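Local coordinates for protein extracellular ligand-binding receptor (Rhodopseudomonas palustris, PDB 3SG0) that probably serves as the periplasmic solute-binding receptor of a transport system for aromatic acids, and holds benzoyl-formic acid in its pocket, at residues Ala52-Glu57 against Val309-Ser314. Sequence-based numbering, arbitrary orientation. Where two conformers were deposited one is given.
Sequences AALPKE and VHLWDS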
ATOM      1  N   ALA A  52     -10.861   2.811  14.924  1.00 11.21           N
ATOM      2  CA  ALA A  52     -11.704   3.601  15.817  1.00 12.49           C
ATOM      3  C   ALA A  52     -12.188   4.906  15.189  1.00 12.44           C
ATOM      4  O   ALA A  52     -13.110   5.545  15.711  1.00 14.44           O
ATOM      5  CB  ALA A  52     -10.967   3.885  17.117  1.00 14.91           C
ATOM      6  N   ALA A  53     -11.562   5.314  14.088  1.00 12.13           N
ATOM      7  CA  ALA A  53     -11.919   6.554  13.410  1.00 12.53           C
ATOM      8  C   ALA A  53     -12.946   6.341  12.304  1.00 12.37           C
ATOM      9  O   ALA A  53     -13.440   7.299  11.728  1.00 12.93           O
ATOM     10  CB  ALA A  53     -10.671   7.231  12.843  1.00 14.84           C
ATOM     11  N   LEU A  54     -13.264   5.084  12.005  1.00 12.82           N
ATOM     12  CA  LEU A  54     -14.145   4.766  10.884  1.00 12.45           C
ATOM     13  C   LEU A  54     -15.605   5.030  11.234  1.00 14.43           C
ATOM     14  O   LEU A  54     -15.983   4.968  12.397  1.00 15.03           O
ATOM     15  CB  LEU A  54     -13.951   3.313  10.457  1.00 12.92           C
ATOM     16  CG  LEU A  54     -12.547   2.960   9.967  1.00 11.37           C
ATOM     17  CD1 LEU A  54     -12.464   1.475   9.674  1.00 11.66           C
ATOM     18  CD2 LEU A  54     -12.169   3.779   8.746  1.00 13.97           C
ATOM     19  N   PRO A  55     -16.434   5.327  10.219  1.00 15.25           N
ATOM     20  CA  PRO A  55     -17.827   5.702  10.488  1.00 17.24           C
ATOM     21  C   PRO A  55     -18.634   4.571  11.123  1.00 17.23           C
ATOM     22  O   PRO A  55     -18.553   3.429  10.670  1.00 18.99           O
ATOM     23  CB  PRO A  55     -18.374   6.052   9.098  1.00 19.23           C
ATOM     24  CG  PRO A  55     -17.447   5.403   8.129  1.00 21.46           C
ATOM     25  CD  PRO A  55     -16.100   5.405   8.788  1.00 17.17           C
ATOM     26  N   LYS A  56     -19.409   4.887  12.153  1.00 18.64           N
ATOM     27  CA  LYS A  56     -20.177   3.874  12.867  0.56 20.43           C
ATOM     28  C   LYS A  56     -21.604   3.749  12.345  1.00 15.29           C
ATOM     29  O   LYS A  56     -22.354   2.876  12.772  1.00 15.58           O
ATOM     30  CB  LYS A  56     -20.163   4.153  14.371  0.56 27.14           C
ATOM     31  CG  LYS A  56     -18.962   3.556  15.094  0.56 30.81           C
ATOM     32  CD  LYS A  56     -17.678   3.746  14.302  0.56 31.08           C
ATOM     33  CE  LYS A  56     -16.529   2.953  14.903  0.56 21.68           C
ATOM     34  NZ  LYS A  56     -15.239   3.068  14.141  0.56 12.24           N
ATOM     35  N   GLU A  57     -21.962   4.619  11.410  1.00 15.51           N
ATOM     36  CA  GLU A  57     -23.255   4.541  10.745  1.00 15.80           C
ATOM     37  C   GLU A  57     -23.088   4.965   9.295  1.00 15.43           C
ATOM     38  O   GLU A  57     -22.434   5.965   9.008  1.00 16.92           O
ATOM     39  CB  GLU A  57     -24.278   5.437  11.440  1.00 18.59           C
ATOM     40  CG  GLU A  57     -25.661   5.379  10.814  1.00 31.22           C
ATOM     41  CD  GLU A  57     -26.677   6.224  11.558  1.00 44.53           C
ATOM     42  OE1 GLU A  57     -26.777   6.082  12.796  1.00 46.82           O
ATOM     43  OE2 GLU A  57     -27.371   7.032  10.906  1.00 48.27           O
ATOM     44  N   VAL A 309      -4.130   5.326   6.136  1.00  8.15           N
ATOM     45  CA  VAL A 309      -4.987   5.874   5.092  1.00  7.97           C
ATOM     46  C   VAL A 309      -5.391   4.810   4.078  1.00  8.21           C
ATOM     47  O   VAL A 309      -6.373   4.982   3.366  1.00  8.18           O
ATOM     48  CB  VAL A 309      -4.374   7.135   4.425  1.00  8.45           C
ATOM     49  CG1 VAL A 309      -3.658   6.796   3.117  1.00  9.30           C
ATOM     50  CG2 VAL A 309      -5.464   8.169   4.179  1.00  9.65           C
ATOM     51  N   HIS A 310      -4.664   3.702   4.020  1.00  7.61           N
ATOM     52  CA  HIS A 310      -5.061   2.621   3.118  1.00  7.95           C
ATOM     53  C   HIS A 310      -6.338   1.968   3.619  1.00  8.23           C
ATOM     54  O   HIS A 310      -7.166   1.520   2.818  1.00  9.73           O
ATOM     55  CB  HIS A 310      -3.894   1.652   2.922  1.00  8.09           C
ATOM     56  CG  HIS A 310      -2.719   2.351   2.338  1.00  7.87           C
ATOM     57  ND1 HIS A 310      -1.395   1.994   2.509  1.00  9.98           N
ATOM     58  CD2 HIS A 310      -2.718   3.477   1.594  1.00  6.51           C
ATOM     59  CE1 HIS A 310      -0.632   2.875   1.875  1.00  6.16           C
ATOM     60  NE2 HIS A 310      -1.414   3.776   1.308  1.00 10.80           N
ATOM     61  N   LEU A 311      -6.528   1.943   4.934  1.00  7.72           N
ATOM     62  CA  LEU A 311      -7.803   1.505   5.495  1.00  7.51           C
ATOM     63  C   LEU A 311      -8.864   2.587   5.268  1.00  8.10           C
ATOM     64  O   LEU A 311      -9.972   2.309   4.803  1.00  8.17           O
ATOM     65  CB  LEU A 311      -7.654   1.182   6.982  1.00  8.42           C
ATOM     66  CG  LEU A 311      -8.946   0.808   7.711  1.00  8.30           C
ATOM     67  CD1 LEU A 311      -9.707  -0.304   7.004  1.00  9.82           C
ATOM     68  CD2 LEU A 311      -8.628   0.426   9.146  1.00 10.01           C
ATOM     69  N   TRP A 312      -8.513   3.831   5.575  1.00  8.01           N
ATOM     70  CA  TRP A 312      -9.447   4.941   5.425  1.00  8.06           C
ATOM     71  C   TRP A 312     -10.008   5.038   3.997  1.00  7.45           C
ATOM     72  O   TRP A 312     -11.227   5.100   3.804  1.00  8.42           O
ATOM     73  CB  TRP A 312      -8.759   6.247   5.816  1.00  8.74           C
ATOM     74  CG  TRP A 312      -9.650   7.445   5.766  1.00  8.52           C
ATOM     75  CD1 TRP A 312      -9.790   8.310   4.730  1.00  9.46           C
ATOM     76  CD2 TRP A 312     -10.527   7.906   6.798  1.00  9.27           C
ATOM     77  NE1 TRP A 312     -10.701   9.289   5.048  1.00 10.76           N
ATOM     78  CE2 TRP A 312     -11.164   9.066   6.317  1.00 10.22           C
ATOM     79  CE3 TRP A 312     -10.825   7.459   8.089  1.00 11.27           C
ATOM     80  CZ2 TRP A 312     -12.093   9.781   7.075  1.00 13.14           C
ATOM     81  CZ3 TRP A 312     -11.745   8.174   8.840  1.00 12.94           C
ATOM     82  CH2 TRP A 312     -12.366   9.318   8.330  1.00 15.10           C
ATOM     83  N   ASP A 313      -9.120   5.074   3.005  1.00  7.94           N
ATOM     84  CA  ASP A 313      -9.543   5.210   1.613  1.00  7.57           C
ATOM     85  C   ASP A 313     -10.377   3.993   1.181  1.00  7.27           C
ATOM     86  O   ASP A 313     -11.311   4.127   0.390  1.00  8.09           O
ATOM     87  CB  ASP A 313      -8.339   5.332   0.668  1.00  8.00           C
ATOM     88  CG  ASP A 313      -7.711   6.731   0.615  1.00  8.48           C
ATOM     89  OD1 ASP A 313      -8.272   7.719   1.162  1.00  8.86           O
ATOM     90  OD2 ASP A 313      -6.629   6.814  -0.027  1.00  9.07           O
ATOM     91  N   SER A 314     -10.024   2.800   1.658  1.00  6.99           N
ATOM     92  CA  SER A 314     -10.841   1.625   1.349  1.00  7.76           C
ATOM     93  C   SER A 314     -12.266   1.839   1.841  1.00  7.66           C
ATOM     94  O   SER A 314     -13.236   1.516   1.147  1.00  8.16           O
ATOM     95  CB  SER A 314     -10.265   0.361   1.991  1.00  8.34           C
ATOM     96  OG  SER A 314      -9.010   0.009   1.435  1.00  7.96           O
TER
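L54 in the loop between helix 41-50 and strand 57-58 passes W312 on helix 306-328, their CA atoms 7.2 Å apart, the nearest pairing of the two backbones. L54 carries much of the contact with its forked end: CD1 meets CD2 of L311 at 4.0 Å, while CD2 reaches CE3 of the W312 indole, also at 4.0 Å, coming to the ring obliquely. Its CG lies beside the backbone N and anti to the carbonyl carbon (chi1 -61°), which carries the fork closer to the helix than the CB bond alone would. The side chains of L54 and W312 slide past each other in opposite directions, and CD2 meets the benzo ring at CE3. W312 in turn extends from the helix with CG anti to its own N (chi1 -177°), bringing CZ3 to A53. There the carbonyl O of A53 sits at the ring edge, in its plane, 3.5 Å from CZ3, and CB of A53 adds an apolar touch to the same carbon. Within the loop, O of P55 is hydrogen-bonded to OH of Y65 on strand 61-69. Helix 283-298 packs against W312 through R290, F291 and A294; R290, with T316 also close to the indole, binds 3-hydroxypyruvate in a crystal of this protein, though that ligand is not bound to this chain. In this type of two-lobed periplasmic binding protein, the patch ties the loop leading into 57-58, an edge strand of the six-stranded mixed sheet, to a helix whose H310 touches benzoyl-formic acid. The chemistry is mainly apolar: leucine methyls and an indole meet by dispersion, and the A53 carbonyl O, lying beside the weakly positive C-H rim of the ring, probably adds a small electrostatic attraction to an otherwise apolar, buried contact.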